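Local coordinates for FI20010p1 (Drosophila melanogaster, PDB 7CFB), which probably serves as a Tudor-domain scaffold in assembling the piRNA amplification complex that supports gene silencing in Drosophila, at residues 41-45 / 65-69; 53-59 / 169-174; 77-81 / 216-220; 98-102 / 140-145; 103-108 / 226-230. One frame throughout, in Å; residues are numbered along the deposited sequence.

The five contacts trace how an extended Tudor fold is built from two sheets joined by helices. Interactions 1 and 2 lie about 15 Å apart, centre to centre, on the neighbouring strands 64-67 and 49-57 of the five-stranded sheet. Interaction 4 belongs to the six-stranded sheet, on the other side of the chain's centre and about 24 Å from both. Between these two sheets runs helix 215-228, used by interactions 3 and 5, whose centres are about 13 Å apart. Along the chain, interaction 1 closes before interactions 3, 4 and 5 open, whereas interaction 2 spans all of interaction 4 and alternates with the others. Late segments thus return to early ones, tying both halves into one compact unit.

Interaction 1: residues 41-45 / 65-69; sequences MAAFP and YVAKW
The ring of Phe-44 meets strand 64-67 and the turn after it through its far end. The carbonyl carbon of Ala-67 lies at the ring edge, near the ring plane, while Val-66 CG2 and Lys-68 CG approach obliquely. The contact illustrates how a loop can place an aromatic ring on a β-sheet, here the five-stranded sheet that probably corresponds to the SN-like half of an extended Tudor domain.

The closest approach joins Phe-44 CE2 to Val-66 CG2 at 3.6 Å, and the neighbouring Phe-44 CZ sits 3.8 Å from the same methyl. Phe-44 has its CG beside the backbone N and anti to the carbonyl carbon (chi1 -59°), a setting from which the ring reaches inward although its CB does not point at the strand. Val-50, Ala-52, Ile-157 and Leu-189 also touch the ring, making it part of an apolar core.

At the margin, the contact passes to the aliphatic part of a lysine. Lys-68 bends at chi2 (-67°) and runs antiparallel to the phenylalanine side chain, leaving its CG 3.9 Å from Phe-44 CZ. Its ammonium group is bonded to the carbonyl of Thr-51, on the adjacent strand. In the backbone, Phe-44 N donates to Met-41 O across 3.2 Å, closing a turn. That turn presents the methyl of Ala-43 to the same lysine: Ala-43 CB lies 3.8 Å from Lys-68 CG.

Interaction 2: residues 53-59 / 169-174; sequences VLASVDV and MHCFVN
Leu-54 sends its CG anti to the backbone N (chi1 175°), and its chi2 of 53° then carries CD2 into the turn formed by residues 169-173. Val-173 answers with CG1 in the same relation to its own backbone, which sets CG1 over the strand's carbonyls and leaves CG2 for the side chains. The fit around Leu-54 is tight: its CD2 comes within 3.2 Å of Met-169 O, its CB rests on Phe-172 O at 3.7 Å, and CG and CD2 pack against Val-173 CG2 and Met-169 CE. With an alanine here, a gap would probably open beneath the turn, leaving the Met-169 methyl and Val-173 CG2 without their common apolar neighbour.

Further along, Val-57 CG2 meets Val-173 CG2 at 4.0 Å, while the CD2 edge of the His-170 ring approaches Val-57 O at 3.5 Å.

Polar contacts fix the other end. Asn-174 N donates to Leu-54 O across 2.9 Å in a nearly straight bond (169°), almost along the C=O axis. A water donates both to Ala-55 O and to Asn-174 OD1, while Asn-174 ND2 is held by Asp-225.

The strand carries a classic β bulge here, Ala-55 and Ser-56 both facing Tyr-65 of strand 64-67. The turn leads from helix 166-169 into strand 176-184, which pairs with strand 49-57, and Leu-221 and Ile-224 of helix 215-228 pack beside Val-53 and Asn-174.

Interaction 3: residues 77-81 / 216-220; sequences KKVLQ and DDMAM
Lys-77 NZ is gripped from several sides. It forms a salt bridge with Asp-217 OD1 at 2.6 Å, donates to the backbone carbonyl of Trp-69, and makes a weak bond to a water that also lies next to Asp-217 OD2. The ammonium meets the carboxylate on the syn side, only 18° out of its plane. Since both residues are buried, each charge is likely to depend on the other for much of its stabilisation.

The lysine starts with CG beside the backbone N (chi1 -59°) and bends at chi3 (-134°), which lets the aliphatic part lie against a methionine while the tip turns to the acid. Met-220 SD sits 3.6 Å from Lys-77 CG and 3.7 Å from Lys-77 CB, the two side chains lying roughly perpendicular.

Gln-81 packs on another part of Met-220, its CD lying 3.7 Å from both Met-220 CB and Met-220 CG. The amide is steadied by its own helix end: Lys-77 O accepts the backbone N of Gln-81 at 3.1 Å and, weakly, Gln-81 NE2 at 3.4 Å. Leu-80, which is buried, touches Met-220 CG with its CD2 at 4.1 Å.

Packing of Met-220 against Leu-80, the lysine chain and the Gln-81 amide, beside one ion pair, docks helix 74-80 on helix 215-228. Leu-80 reaches on to Ile-108 of strand 108-117 and to Ile-224, while Asp-217 packs on Tyr-176 of strand 176-184, so that the helix pair stands between the two sheets.

Interaction 4: residues 98-102 / 140-145; sequences IFAVL and ETIFKL
Ala-100 and Phe-143 form a hydrogen-bonded pair of the antiparallel sheet that probably forms the Tudor core, a small SH3-like fold. Ala-100 N donates to Phe-143 O and Phe-143 N to Ala-100 O, both across 2.9 Å; the second donor stands 38° above the carbonyl plane. Leu-102 N follows, meeting Thr-141 O nearly end-on to its carbonyl.

Packing is tight on both faces. Phe-99 takes the crowded position between its backbone N and carbonyl carbon (chi1 65°), which brings Ile-142 CG2 to its ring edge, 3.8 Å from Phe-99 CE2. On the face of Ala-100 and Phe-143, Leu-102 CB meets the edge of the other ring at Phe-143 CE2 (3.7 Å). Leu-145 CD2 lies on Ala-100 CB at 3.9 Å, and Leu-145 CD1 is equally far, 3.9 Å, from Ile-98 CG2; with an alanine in place of Leu-145, a gap would probably open beside Ala-100 and Ile-98.

The ends are looser and wetter. Thr-141 is partly exposed, and a water joins its N to Leu-102 O. At the opposite end, where the strands part, a second water donates to Ile-98 O and accepts from Leu-145 N, 2.9 Å from each.

Interaction 5: residues 103-108 / 226-230; sequences DSINNI and ESTSD
Ser-227 and Asp-103 make the central polar contact between the helix end and the loop. Ser-227 OG donates to Asp-103 OD2, but the modelled separation of 2.3 Å is too short to be taken literally, so only the pairing carries weight. The hydroxyl stands anti to its backbone N (chi1 -175°), a setting that turns it toward the carboxylate. Beside it, Ile-108 CD1 touches Ser-227 CB at 3.8 Å. Asn-106 CB lies over the helix backbone, 3.7 Å from Ser-227 CA, and Ile-105 CG2 approaches Asp-230 OD2 at the same distance.

A water forms the next layer. It donates to Asp-103 OD2 at 3.0 Å and to Ser-227 O at 2.7 Å, giving that carboxylate oxygen a second donor and linking the loop to the last turn of helix 215-228.

Second-shell bonds hold these groups in place. The other oxygen, Asp-103 OD1, accepts Asn-106 N across 3.2 Å, met 63° out of the carboxylate plane, so the acid is tied to its own loop while its partner oxygen faces the helix. Asp-230 OD1 is held by Leu-232 N and by a salt bridge with Arg-239, and Phe-238 packs on both Asp-103 and Ser-227.

The loop itself joins strands 99-103 and 108-117. Asp-103 N donates to Ile-108 O (2.8 Å) and Ile-108 N to Asp-103 O, while Asn-107 has positive phi (55°). These features define a β-hairpin with a G1 bulge whose turn is braced by an Asx motif.

Interaction 1: residues 41-45 / 65-69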
# COMPACT_ATOMS: atom_id res chain seq x y z
N MET A 41 -6.35 -10.72 8.29
CA MET A 41 -7.79 -10.46 8.48
C MET A 41 -8.18 -10.58 9.96
O MET A 41 -9.15 -9.99 10.35
CB MET A 41 -8.60 -11.38 7.58
CG MET A 41 -8.25 -11.24 6.15
SD MET A 41 -8.36 -9.59 5.49
CE MET A 41 -10.08 -9.20 5.73
N ALA A 42 -7.36 -11.24 10.77
CA ALA A 42 -7.57 -11.41 12.23
C ALA A 42 -7.52 -10.07 12.98
O ALA A 42 -8.06 -9.99 14.04
CB ALA A 42 -6.58 -12.38 12.79
N ALA A 43 -6.87 -9.04 12.43
CA ALA A 43 -6.76 -7.67 12.98
C ALA A 43 -8.10 -6.92 12.97
O ALA A 43 -8.18 -5.91 13.62
CB ALA A 43 -5.69 -6.94 12.22
N PHE A 44 -9.10 -7.37 12.23
CA PHE A 44 -10.40 -6.66 12.17
C PHE A 44 -11.55 -7.61 12.53
O PHE A 44 -12.27 -8.04 11.67
CB PHE A 44 -10.55 -6.02 10.80
CG PHE A 44 -9.46 -5.05 10.46
CD1 PHE A 44 -8.28 -5.47 9.90
CD2 PHE A 44 -9.60 -3.71 10.75
CE1 PHE A 44 -7.29 -4.58 9.58
CE2 PHE A 44 -8.60 -2.82 10.44
CZ PHE A 44 -7.45 -3.25 9.86
N PRO A 45 -11.71 -7.93 13.81
CA PRO A 45 -12.75 -8.80 14.24
C PRO A 45 -14.13 -8.18 14.05
O PRO A 45 -14.35 -7.10 14.42
CB PRO A 45 -12.53 -9.01 15.74
CG PRO A 45 -11.25 -8.33 16.06
CD PRO A 45 -10.88 -7.48 14.88
N TYR A 65 -9.46 1.70 2.09
CA TYR A 65 -8.48 0.75 2.65
C TYR A 65 -8.10 1.15 4.07
O TYR A 65 -7.87 2.31 4.32
CB TYR A 65 -7.28 0.63 1.72
CG TYR A 65 -7.54 -0.08 0.43
CD1 TYR A 65 -8.05 0.58 -0.66
CD2 TYR A 65 -7.27 -1.43 0.30
CE1 TYR A 65 -8.29 -0.06 -1.86
CE2 TYR A 65 -7.50 -2.09 -0.88
CZ TYR A 65 -8.01 -1.41 -1.96
OH TYR A 65 -8.24 -2.05 -3.12
N VAL A 66 -8.03 0.17 4.96
CA VAL A 66 -7.63 0.42 6.37
C VAL A 66 -6.40 -0.42 6.68
O VAL A 66 -6.26 -1.49 6.12
CB VAL A 66 -8.77 0.19 7.37
CG1 VAL A 66 -9.87 1.21 7.20
CG2 VAL A 66 -9.32 -1.21 7.31
N ALA A 67 -5.51 0.12 7.50
CA ALA A 67 -4.25 -0.56 7.87
C ALA A 67 -4.02 -0.47 9.37
O ALA A 67 -4.11 0.61 9.92
CB ALA A 67 -3.11 0.03 7.11
N LYS A 68 -3.76 -1.60 9.98
CA LYS A 68 -3.48 -1.63 11.43
C LYS A 68 -2.16 -0.94 11.75
O LYS A 68 -2.14 -0.22 12.68
CB LYS A 68 -3.61 -3.04 12.00
CG LYS A 68 -4.88 -3.27 12.78
CD LYS A 68 -4.91 -2.48 14.02
CE LYS A 68 -5.87 -2.98 15.06
NZ LYS A 68 -5.96 -2.03 16.18
N TRP A 69 -1.10 -1.16 10.96
CA TRP A 69 0.23 -0.55 11.23
C TRP A 69 0.62 -0.85 12.68
O TRP A 69 1.04 0.04 13.37
CB TRP A 69 0.27 0.94 10.90
CG TRP A 69 0.37 1.23 9.44
CD1 TRP A 69 -0.55 1.84 8.67
CD2 TRP A 69 1.45 0.88 8.57
NE1 TRP A 69 -0.12 1.92 7.38
CE2 TRP A 69 1.09 1.33 7.29
CE3 TRP A 69 2.67 0.25 8.73
CZ2 TRP A 69 1.92 1.18 6.19
CZ3 TRP A 69 3.47 0.07 7.64
CH2 TRP A 69 3.11 0.54 6.39

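Interaction 2: residues 53-59 / 169-174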
# COMPACT_ATOMS: atom_id res chain seq x y z
N VAL A 53 -5.55 3.02 10.59
CA VAL A 53 -5.22 4.15 9.69
C VAL A 53 -6.09 4.04 8.45
O VAL A 53 -6.21 2.96 7.96
CB VAL A 53 -3.75 4.11 9.30
CG1 VAL A 53 -3.43 5.13 8.24
CG2 VAL A 53 -2.84 4.26 10.49
N LEU A 54 -6.67 5.14 8.00
CA LEU A 54 -7.41 5.12 6.73
C LEU A 54 -6.32 5.24 5.67
O LEU A 54 -5.81 6.31 5.48
CB LEU A 54 -8.37 6.31 6.70
CG LEU A 54 -9.14 6.51 5.40
CD1 LEU A 54 -9.84 5.24 5.01
CD2 LEU A 54 -10.13 7.64 5.50
N ALA A 55 -5.93 4.11 5.10
CA ALA A 55 -4.80 4.05 4.15
C ALA A 55 -5.07 4.86 2.89
O ALA A 55 -4.25 5.63 2.52
CB ALA A 55 -4.52 2.62 3.83
N SER A 56 -6.23 4.69 2.30
CA SER A 56 -6.57 5.41 1.06
C SER A 56 -8.08 5.37 0.87
O SER A 56 -8.73 4.49 1.40
CB SER A 56 -5.87 4.83 -0.13
OG SER A 56 -6.17 3.48 -0.30
N VAL A 57 -8.60 6.33 0.14
CA VAL A 57 -10.04 6.30 -0.16
C VAL A 57 -10.08 6.39 -1.67
O VAL A 57 -9.57 7.34 -2.19
CB VAL A 57 -10.76 7.44 0.56
CG1 VAL A 57 -12.05 7.84 -0.13
CG2 VAL A 57 -11.02 7.10 2.00
N ASP A 58 -10.52 5.35 -2.34
CA ASP A 58 -10.49 5.41 -3.81
C ASP A 58 -11.89 5.81 -4.25
O ASP A 58 -12.69 4.93 -4.52
CB ASP A 58 -10.06 4.07 -4.39
CG ASP A 58 -10.01 4.07 -5.90
OD1 ASP A 58 -10.33 5.09 -6.48
OD2 ASP A 58 -9.65 3.04 -6.46
N VAL A 59 -12.10 7.10 -4.54
CA VAL A 59 -13.45 7.64 -4.88
C VAL A 59 -13.83 7.34 -6.33
O VAL A 59 -14.89 7.77 -6.71
CB VAL A 59 -13.66 9.11 -4.47
CG1 VAL A 59 -15.12 9.38 -4.20
CG2 VAL A 59 -12.87 9.48 -3.23
N MET A 169 -14.52 11.54 3.84
CA MET A 169 -13.59 10.54 4.41
C MET A 169 -12.21 10.66 3.75
O MET A 169 -11.25 10.47 4.44
CB MET A 169 -14.15 9.13 4.25
CG MET A 169 -15.32 8.84 5.14
SD MET A 169 -15.08 9.21 6.85
CE MET A 169 -13.84 8.00 7.26
N HIS A 170 -12.16 11.07 2.49
CA HIS A 170 -10.91 11.23 1.70
C HIS A 170 -9.95 12.21 2.37
O HIS A 170 -8.78 11.99 2.26
CB HIS A 170 -11.22 11.64 0.26
CG HIS A 170 -9.99 11.65 -0.57
ND1 HIS A 170 -9.09 12.65 -0.53
CD2 HIS A 170 -9.49 10.74 -1.42
CE1 HIS A 170 -8.09 12.38 -1.33
NE2 HIS A 170 -8.32 11.23 -1.89
N CYS A 171 -10.47 13.21 3.09
CA CYS A 171 -9.60 14.21 3.77
C CYS A 171 -8.92 13.59 5.00
O CYS A 171 -7.87 14.11 5.42
CB CYS A 171 -10.41 15.43 4.20
SG CYS A 171 -11.91 15.69 3.21
N PHE A 172 -9.51 12.52 5.54
CA PHE A 172 -8.99 11.81 6.74
C PHE A 172 -8.01 10.69 6.38
O PHE A 172 -7.67 9.91 7.24
CB PHE A 172 -10.14 11.34 7.62
CG PHE A 172 -10.76 12.49 8.34
CD1 PHE A 172 -9.99 13.30 9.15
CD2 PHE A 172 -12.08 12.84 8.11
CE1 PHE A 172 -10.54 14.39 9.79
CE2 PHE A 172 -12.61 13.94 8.75
CZ PHE A 172 -11.85 14.71 9.58
N VAL A 173 -7.55 10.63 5.13
CA VAL A 173 -6.53 9.62 4.72
C VAL A 173 -5.23 9.91 5.49
O VAL A 173 -4.91 11.07 5.71
CB VAL A 173 -6.34 9.58 3.20
CG1 VAL A 173 -5.14 8.78 2.75
CG2 VAL A 173 -7.55 9.02 2.50
N ASN A 174 -4.54 8.86 5.91
CA ASN A 174 -3.28 8.91 6.69
C ASN A 174 -3.56 9.44 8.09
O ASN A 174 -2.70 10.07 8.62
CB ASN A 174 -2.11 9.57 5.96
CG ASN A 174 -1.63 8.79 4.77
OD1 ASN A 174 -1.35 7.62 4.88
ND2 ASN A 174 -1.53 9.44 3.63
O HOH W 1 -1.69 5.32 3.39

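Interaction 3: residues 77-81 / 216-220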
# COMPACT_ATOMS: atom_id res chain seq x y z
N LYS A 77 7.87 -0.23 8.62
CA LYS A 77 7.96 1.19 9.02
C LYS A 77 9.41 1.66 8.91
O LYS A 77 9.63 2.72 8.41
CB LYS A 77 7.42 1.36 10.44
CG LYS A 77 5.99 0.93 10.66
CD LYS A 77 5.45 1.39 11.97
CE LYS A 77 4.71 0.33 12.75
NZ LYS A 77 3.86 0.92 13.80
N LYS A 78 10.36 0.83 9.35
CA LYS A 78 11.79 1.18 9.28
C LYS A 78 12.23 1.35 7.83
O LYS A 78 12.98 2.25 7.57
CB LYS A 78 12.64 0.12 9.98
CG LYS A 78 12.73 0.23 11.48
CD LYS A 78 13.75 -0.74 12.02
CE LYS A 78 13.64 -1.06 13.49
NZ LYS A 78 13.19 0.10 14.28
N VAL A 79 11.79 0.49 6.93
CA VAL A 79 12.13 0.64 5.48
C VAL A 79 11.49 1.92 4.94
O VAL A 79 12.14 2.64 4.24
CB VAL A 79 11.64 -0.57 4.67
CG1 VAL A 79 11.59 -0.26 3.18
CG2 VAL A 79 12.48 -1.79 4.94
N LEU A 80 10.26 2.18 5.34
CA LEU A 80 9.53 3.35 4.80
C LEU A 80 10.24 4.65 5.16
O LEU A 80 10.40 5.45 4.30
CB LEU A 80 8.09 3.32 5.30
CG LEU A 80 7.16 4.21 4.51
CD1 LEU A 80 5.81 3.56 4.31
CD2 LEU A 80 7.02 5.56 5.17
N GLN A 81 10.77 4.75 6.36
CA GLN A 81 11.43 5.99 6.85
C GLN A 81 12.94 5.99 6.54
O GLN A 81 13.65 6.76 7.14
CB GLN A 81 11.07 6.21 8.31
CG GLN A 81 9.61 6.56 8.48
CD GLN A 81 9.22 6.56 9.93
OE1 GLN A 81 9.03 7.60 10.52
NE2 GLN A 81 9.12 5.39 10.51
N ASP A 216 6.07 8.02 17.25
CA ASP A 216 6.79 7.62 16.02
C ASP A 216 5.79 7.27 14.92
O ASP A 216 6.07 7.55 13.79
CB ASP A 216 7.76 6.47 16.28
CG ASP A 216 8.98 6.86 17.10
OD1 ASP A 216 9.22 8.06 17.27
OD2 ASP A 216 9.66 5.95 17.56
N ASP A 217 4.69 6.63 15.29
CA ASP A 217 3.65 6.23 14.32
C ASP A 217 3.06 7.48 13.66
O ASP A 217 2.95 7.50 12.46
CB ASP A 217 2.61 5.36 15.02
CG ASP A 217 2.95 3.88 15.08
OD1 ASP A 217 3.84 3.45 14.38
OD2 ASP A 217 2.28 3.19 15.82
N MET A 218 2.75 8.51 14.43
CA MET A 218 2.20 9.76 13.84
C MET A 218 3.26 10.41 12.94
O MET A 218 2.89 10.98 11.93
CB MET A 218 1.74 10.72 14.93
CG MET A 218 0.64 10.15 15.77
SD MET A 218 -0.93 10.12 14.91
CE MET A 218 -1.28 11.87 14.83
N ALA A 219 4.52 10.36 13.34
CA ALA A 219 5.59 10.93 12.52
C ALA A 219 5.66 10.18 11.19
O ALA A 219 5.80 10.80 10.16
CB ALA A 219 6.89 10.85 13.25
N MET A 220 5.54 8.86 11.24
CA MET A 220 5.57 8.09 9.99
C MET A 220 4.38 8.48 9.10
O MET A 220 4.57 8.60 7.92
CB MET A 220 5.51 6.60 10.28
CG MET A 220 5.68 5.82 9.05
SD MET A 220 5.28 4.17 9.33
CE MET A 220 3.53 4.22 9.66
O HOH W 2 2.66 0.79 16.43

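Interaction 4: residues 98-102 / 140-145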
# COMPACT_ATOMS: atom_id res chain seq x y z
N ILE A 98 7.06 -9.56 -4.08
CA ILE A 98 7.11 -8.29 -3.32
C ILE A 98 8.52 -7.70 -3.26
O ILE A 98 9.45 -8.43 -3.05
CB ILE A 98 6.48 -8.50 -1.95
CG1 ILE A 98 5.03 -8.97 -2.09
CG2 ILE A 98 6.59 -7.27 -1.10
CD1 ILE A 98 4.53 -9.62 -0.86
N PHE A 99 8.62 -6.39 -3.46
CA PHE A 99 9.88 -5.62 -3.43
C PHE A 99 9.61 -4.21 -2.94
O PHE A 99 8.53 -3.96 -2.44
CB PHE A 99 10.65 -5.74 -4.74
CG PHE A 99 9.98 -5.14 -5.95
CD1 PHE A 99 9.00 -5.82 -6.64
CD2 PHE A 99 10.37 -3.90 -6.41
CE1 PHE A 99 8.42 -5.28 -7.76
CE2 PHE A 99 9.77 -3.35 -7.53
CZ PHE A 99 8.81 -4.04 -8.20
N ALA A 100 10.59 -3.33 -3.04
CA ALA A 100 10.42 -1.95 -2.55
C ALA A 100 10.71 -0.95 -3.67
O ALA A 100 11.48 -1.23 -4.55
CB ALA A 100 11.29 -1.74 -1.35
N VAL A 101 10.01 0.18 -3.61
CA VAL A 101 10.19 1.27 -4.58
C VAL A 101 10.44 2.56 -3.80
O VAL A 101 9.87 2.76 -2.78
CB VAL A 101 9.03 1.37 -5.57
CG1 VAL A 101 7.69 1.59 -4.90
CG2 VAL A 101 9.28 2.39 -6.65
N LEU A 102 11.31 3.39 -4.33
CA LEU A 102 11.65 4.65 -3.67
C LEU A 102 10.84 5.79 -4.26
O LEU A 102 10.77 5.89 -5.45
CB LEU A 102 13.15 4.92 -3.84
CG LEU A 102 13.58 6.34 -3.50
CD1 LEU A 102 13.57 6.58 -2.02
CD2 LEU A 102 14.93 6.65 -4.09
N GLU A 140 11.93 3.52 -12.35
CA GLU A 140 11.90 3.78 -10.88
C GLU A 140 13.07 3.08 -10.16
O GLU A 140 13.46 1.98 -10.59
CB GLU A 140 10.56 3.34 -10.29
CG GLU A 140 9.39 4.19 -10.75
CD GLU A 140 8.72 3.70 -12.02
OE1 GLU A 140 9.25 2.76 -12.65
OE2 GLU A 140 7.66 4.25 -12.39
N THR A 141 13.59 3.72 -9.11
CA THR A 141 14.67 3.17 -8.27
C THR A 141 14.02 2.13 -7.36
O THR A 141 13.20 2.52 -6.56
CB THR A 141 15.26 4.27 -7.40
OG1 THR A 141 15.94 5.14 -8.29
CG2 THR A 141 16.22 3.74 -6.37
N ILE A 142 14.42 0.87 -7.48
CA ILE A 142 13.78 -0.23 -6.74
C ILE A 142 14.81 -1.04 -5.95
O ILE A 142 15.96 -1.07 -6.33
CB ILE A 142 12.98 -1.12 -7.70
CG1 ILE A 142 13.88 -1.82 -8.71
CG2 ILE A 142 11.90 -0.33 -8.38
CD1 ILE A 142 13.31 -3.07 -9.24
N PHE A 143 14.35 -1.68 -4.89
CA PHE A 143 15.22 -2.47 -4.00
C PHE A 143 14.58 -3.80 -3.61
O PHE A 143 13.38 -3.95 -3.70
CB PHE A 143 15.40 -1.75 -2.67
CG PHE A 143 15.78 -0.31 -2.79
CD1 PHE A 143 17.09 0.06 -3.02
CD2 PHE A 143 14.82 0.68 -2.69
CE1 PHE A 143 17.43 1.39 -3.12
CE2 PHE A 143 15.16 2.01 -2.80
CZ PHE A 143 16.47 2.36 -3.00
N LYS A 144 15.45 -4.72 -3.23
CA LYS A 144 15.12 -6.06 -2.70
C LYS A 144 14.87 -5.92 -1.20
O LYS A 144 15.54 -5.19 -0.55
CB LYS A 144 16.29 -7.01 -2.93
CG LYS A 144 16.00 -8.45 -2.56
CD LYS A 144 17.19 -9.14 -1.97
CE LYS A 144 17.74 -10.19 -2.89
NZ LYS A 144 16.98 -11.45 -2.76
N LEU A 145 13.83 -6.56 -0.72
CA LEU A 145 13.58 -6.49 0.73
C LEU A 145 14.23 -7.70 1.37
O LEU A 145 14.31 -8.70 0.75
CB LEU A 145 12.09 -6.56 0.98
CG LEU A 145 11.27 -5.35 0.60
CD1 LEU A 145 9.82 -5.75 0.50
CD2 LEU A 145 11.45 -4.26 1.62
O HOH W 3 12.33 -8.20 -2.57
O HOH W 4 11.72 5.78 -7.75

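Interaction 5: residues 103-108 / 226-230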
# COMPACT_ATOMS: atom_id res chain seq x y z
N ASP A 103 10.16 6.53 -3.41
CA ASP A 103 9.55 7.81 -3.81
C ASP A 103 10.69 8.80 -3.54
O ASP A 103 10.90 9.09 -2.40
CB ASP A 103 8.29 8.11 -3.01
CG ASP A 103 7.76 9.50 -3.26
OD1 ASP A 103 8.44 10.24 -3.92
OD2 ASP A 103 6.69 9.80 -2.81
N SER A 104 11.46 9.15 -4.56
CA SER A 104 12.65 10.02 -4.38
C SER A 104 12.29 11.45 -3.96
O SER A 104 12.97 11.96 -3.11
CB SER A 104 13.64 9.94 -5.49
OG SER A 104 13.14 10.48 -6.68
N ILE A 105 11.23 12.01 -4.50
CA ILE A 105 10.85 13.39 -4.12
C ILE A 105 10.52 13.47 -2.63
O ILE A 105 11.08 14.31 -1.96
CB ILE A 105 9.64 13.86 -4.95
CG1 ILE A 105 9.83 13.59 -6.44
CG2 ILE A 105 9.39 15.33 -4.72
CD1 ILE A 105 10.93 14.38 -7.07
N ASN A 106 9.72 12.54 -2.13
CA ASN A 106 9.25 12.60 -0.72
C ASN A 106 10.08 11.73 0.21
O ASN A 106 9.71 11.57 1.32
CB ASN A 106 7.75 12.45 -0.67
CG ASN A 106 7.11 13.48 -1.56
OD1 ASN A 106 6.53 13.15 -2.56
ND2 ASN A 106 7.28 14.74 -1.22
N ASN A 107 11.13 11.14 -0.31
CA ASN A 107 12.09 10.34 0.50
C ASN A 107 11.46 9.20 1.32
O ASN A 107 11.81 9.08 2.48
CB ASN A 107 12.99 11.26 1.32
CG ASN A 107 14.37 10.67 1.50
OD1 ASN A 107 14.85 9.91 0.67
ND2 ASN A 107 14.99 11.00 2.61
N ILE A 108 10.56 8.41 0.74
CA ILE A 108 10.04 7.23 1.48
C ILE A 108 10.17 6.00 0.59
O ILE A 108 10.27 6.15 -0.59
CB ILE A 108 8.61 7.41 2.01
CG1 ILE A 108 7.57 7.29 0.90
CG2 ILE A 108 8.46 8.67 2.82
CD1 ILE A 108 6.23 6.87 1.41
N GLU A 226 3.01 13.18 2.87
CA GLU A 226 3.70 14.03 1.87
C GLU A 226 3.85 13.29 0.54
O GLU A 226 3.68 13.91 -0.47
CB GLU A 226 4.97 14.61 2.48
CG GLU A 226 4.67 15.22 3.82
CD GLU A 226 5.40 16.49 4.15
OE1 GLU A 226 6.26 16.46 5.04
OE2 GLU A 226 5.12 17.51 3.50
N SER A 227 4.17 12.00 0.57
CA SER A 227 4.25 11.19 -0.67
C SER A 227 2.87 11.11 -1.33
O SER A 227 2.80 11.34 -2.51
CB SER A 227 4.69 9.81 -0.34
OG SER A 227 4.89 9.06 -1.50
N THR A 228 1.84 10.83 -0.54
CA THR A 228 0.43 10.66 -0.98
C THR A 228 -0.13 11.96 -1.53
O THR A 228 -0.86 11.90 -2.47
CB THR A 228 -0.45 10.12 0.15
OG1 THR A 228 -0.06 8.78 0.44
CG2 THR A 228 -1.92 10.14 -0.21
N SER A 229 0.22 13.08 -0.91
CA SER A 229 -0.32 14.40 -1.30
C SER A 229 0.52 15.10 -2.37
O SER A 229 0.16 16.19 -2.74
CB SER A 229 -0.50 15.26 -0.09
OG SER A 229 0.60 16.14 0.05
N ASP A 230 1.63 14.50 -2.79
CA ASP A 230 2.51 15.11 -3.82
C ASP A 230 1.70 15.50 -5.05
O ASP A 230 1.03 14.64 -5.59
CB ASP A 230 3.67 14.20 -4.19
CG ASP A 230 4.62 14.88 -5.15
OD1 ASP A 230 4.22 15.15 -6.23
OD2 ASP A 230 5.73 15.11 -4.78
O HOH W 5 4.50 10.80 -4.60